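Local coordinates for mandelate racemase/muconate lactonizing enzyme family protein (Sulfitobacter sp. NAS-14.1, PDB 3T4W) that is probably a lyase of the enolase superfamily, related to mandelate racemase and muconate lactonizing enzyme, at residues A327-H332 with I350-M355. Residues are numbered along the deposited sequence; the frame is centred on the assembly and turned at random.
Sequences AQIAPH and IPNILM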
loop_
_atom_site.group_PDB
_atom_site.type_symbol
_atom_site.label_atom_id
_atom_site.label_comp_id
_atom_site.label_asym_id
_atom_site.label_seq_id
_atom_site.Cartn_x
_atom_site.Cartn_y
_atom_site.Cartn_z
ATOM N N ALA A 327 3.933 -21.959 2.883
ATOM C CA ALA A 327 4.151 -22.032 4.323
ATOM C C ALA A 327 3.803 -23.419 4.840
ATOM O O ALA A 327 3.139 -24.192 4.157
ATOM C CB ALA A 327 3.323 -20.974 5.040
ATOM N N GLN A 328 4.234 -23.721 6.061
ATOM C CA GLN A 328 4.139 -25.075 6.584
ATOM C C GLN A 328 3.431 -25.183 7.931
ATOM O O GLN A 328 3.275 -24.199 8.643
ATOM C CB GLN A 328 5.534 -25.679 6.681
ATOM C CG GLN A 328 6.160 -25.912 5.335
ATOM C CD GLN A 328 7.306 -26.887 5.405
ATOM O OE1 GLN A 328 8.319 -26.622 6.056
ATOM N NE2 GLN A 328 7.160 -28.026 4.728
ATOM N N ILE A 329 3.006 -26.396 8.269
ATOM C CA ILE A 329 2.269 -26.647 9.496
ATOM C C ILE A 329 3.116 -27.463 10.461
ATOM O O ILE A 329 3.682 -28.486 10.078
ATOM C CB ILE A 329 0.977 -27.445 9.217
ATOM C CG1 ILE A 329 0.177 -26.809 8.077
ATOM C CG2 ILE A 329 0.135 -27.557 10.477
ATOM C CD1 ILE A 329 -0.199 -25.365 8.347
ATOM N N ALA A 330 3.197 -27.008 11.710
ATOM C CA ALA A 330 3.851 -27.758 12.774
ATOM C C ALA A 330 2.886 -27.848 13.939
ATOM O O ALA A 330 2.868 -26.963 14.798
ATOM C CB ALA A 330 5.141 -27.070 13.202
ATOM N N PRO A 331 2.062 -28.909 13.965
ATOM C CA PRO A 331 1.014 -29.114 14.976
ATOM C C PRO A 331 1.513 -28.934 16.408
ATOM O O PRO A 331 2.533 -29.505 16.788
ATOM C CB PRO A 331 0.580 -30.561 14.739
ATOM C CG PRO A 331 0.832 -30.779 13.290
ATOM C CD PRO A 331 2.065 -29.981 12.953
ATOM N N HIS A 332 0.792 -28.139 17.189
ATOM C CA HIS A 332 1.150 -27.899 18.578
ATOM C C HIS A 332 0.801 -29.101 19.443
ATOM O O HIS A 332 -0.168 -29.816 19.184
ATOM C CB HIS A 332 0.409 -26.668 19.093
ATOM C CG HIS A 332 0.629 -26.386 20.544
ATOM N ND1 HIS A 332 -0.355 -26.563 21.494
ATOM C CD2 HIS A 332 1.714 -25.924 21.209
ATOM C CE1 HIS A 332 0.114 -26.224 22.681
ATOM N NE2 HIS A 332 1.370 -25.840 22.538
ATOM N N ILE A 350 -0.831 -34.063 4.843
ATOM C CA ILE A 350 -0.539 -32.778 4.200
ATOM C C ILE A 350 0.877 -32.704 3.611
ATOM O O ILE A 350 1.855 -33.070 4.262
ATOM C CB ILE A 350 -0.776 -31.599 5.158
ATOM C CG1 ILE A 350 0.037 -31.789 6.435
ATOM C CG2 ILE A 350 -2.262 -31.465 5.490
ATOM C CD1 ILE A 350 0.226 -30.504 7.226
ATOM N N PRO A 351 0.988 -32.245 2.361
ATOM C CA PRO A 351 2.306 -32.142 1.726
ATOM C C PRO A 351 3.183 -31.117 2.443
ATOM O O PRO A 351 4.401 -31.280 2.493
ATOM C CB PRO A 351 1.967 -31.658 0.306
ATOM C CG PRO A 351 0.636 -30.987 0.458
ATOM C CD PRO A 351 -0.088 -31.877 1.429
ATOM N N ASN A 352 2.565 -30.079 2.997
ATOM C CA ASN A 352 3.311 -28.984 3.604
ATOM C C ASN A 352 3.462 -29.090 5.119
ATOM O O ASN A 352 3.233 -28.120 5.853
ATOM C CB ASN A 352 2.697 -27.632 3.227
ATOM C CG ASN A 352 1.278 -27.471 3.733
ATOM O OD1 ASN A 352 0.469 -28.395 3.649
ATOM N ND2 ASN A 352 0.963 -26.284 4.249
ATOM N N ILE A 353 3.857 -30.270 5.578
ATOM C CA ILE A 353 4.126 -30.503 6.989
ATOM C C ILE A 353 5.587 -30.199 7.295
ATOM O O ILE A 353 6.482 -30.580 6.534
ATOM C CB ILE A 353 3.856 -31.966 7.369
ATOM C CG1 ILE A 353 4.257 -32.226 8.823
ATOM C CG2 ILE A 353 4.604 -32.896 6.431
ATOM C CD1 ILE A 353 3.234 -31.752 9.833
ATOM N N LEU A 354 5.828 -29.510 8.404
ATOM C CA LEU A 354 7.193 -29.268 8.857
ATOM C C LEU A 354 7.631 -30.334 9.861
ATOM O O LEU A 354 8.554 -31.106 9.606
ATOM C CB LEU A 354 7.321 -27.877 9.478
ATOM C CG LEU A 354 8.666 -27.559 10.138
ATOM C CD1 LEU A 354 9.811 -27.975 9.245
ATOM C CD2 LEU A 354 8.767 -26.078 10.484
ATOM N N MET A 355 6.963 -30.364 11.007
ATOM C CA MET A 355 7.272 -31.337 12.047
ATOM C C MET A 355 6.181 -31.332 13.105
ATOM O O MET A 355 5.404 -30.384 13.204
ATOM C CB MET A 355 8.633 -31.040 12.684
ATOM C CG MET A 355 8.815 -29.590 13.120
ATOM S SD MET A 355 10.436 -29.276 13.858
ATOM C CE MET A 355 11.504 -29.956 12.596
#
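Ile329 pairs with Ile353 in a single backbone bridge, held by hydrogen bonds at both polar backbone atoms of Ile329. Ile329 N donates to Asn352 O at 3.0 Å, and Ile329 O accepts from Leu354 N at 2.9 Å in a nearly straight bond, 175° at the hydrogen. Asn352 adds a third bond with its side chain: ND2 reaches Ala327 O at 3.0 Å, that oxygen lying almost in the amide plane. CG set between backbone N and carbonyl carbon (chi1 62°) brings ND2 within bonding distance of Ala327 O; a second ND2 bond, to Ala319 O of helix 312-323, fixes the amide's rotation. Asparagine suits this place because its short amide offers two hydrogens to two backbone carbonyls.

Gln328 swings its extended chain across Leu354 at about a right angle, OE1 lying 3.8 Å from Leu354 CD1. Its NE2 comes near Ile353 O, but the angle is too poor for a hydrogen bond. Cut back to an alanine, the position would probably lose the chain that lies across Leu354 and the contact with Thr236 of a second subunit.

The apolar contacts lie to both sides of the bridge. Ile350 CD1 meets Ile329 CB at 3.7 Å, both isoleucines also resting on Ala319, while Pro331 CD lies 3.8 Å from Ile353 CD1. The small methyl of Ala330 meets Leu354 and Met355 only loosely, and all three touch Trp254 of strand 254-256.

Strand 328-329 pairs in parallel with 301-302, and the loop 350-355 runs from helix 337-349 into strand 356-358, which adjoins 146-152. The bridge therefore helps close the modified TIM barrel characteristic of the enolase superfamily's C-terminal domain.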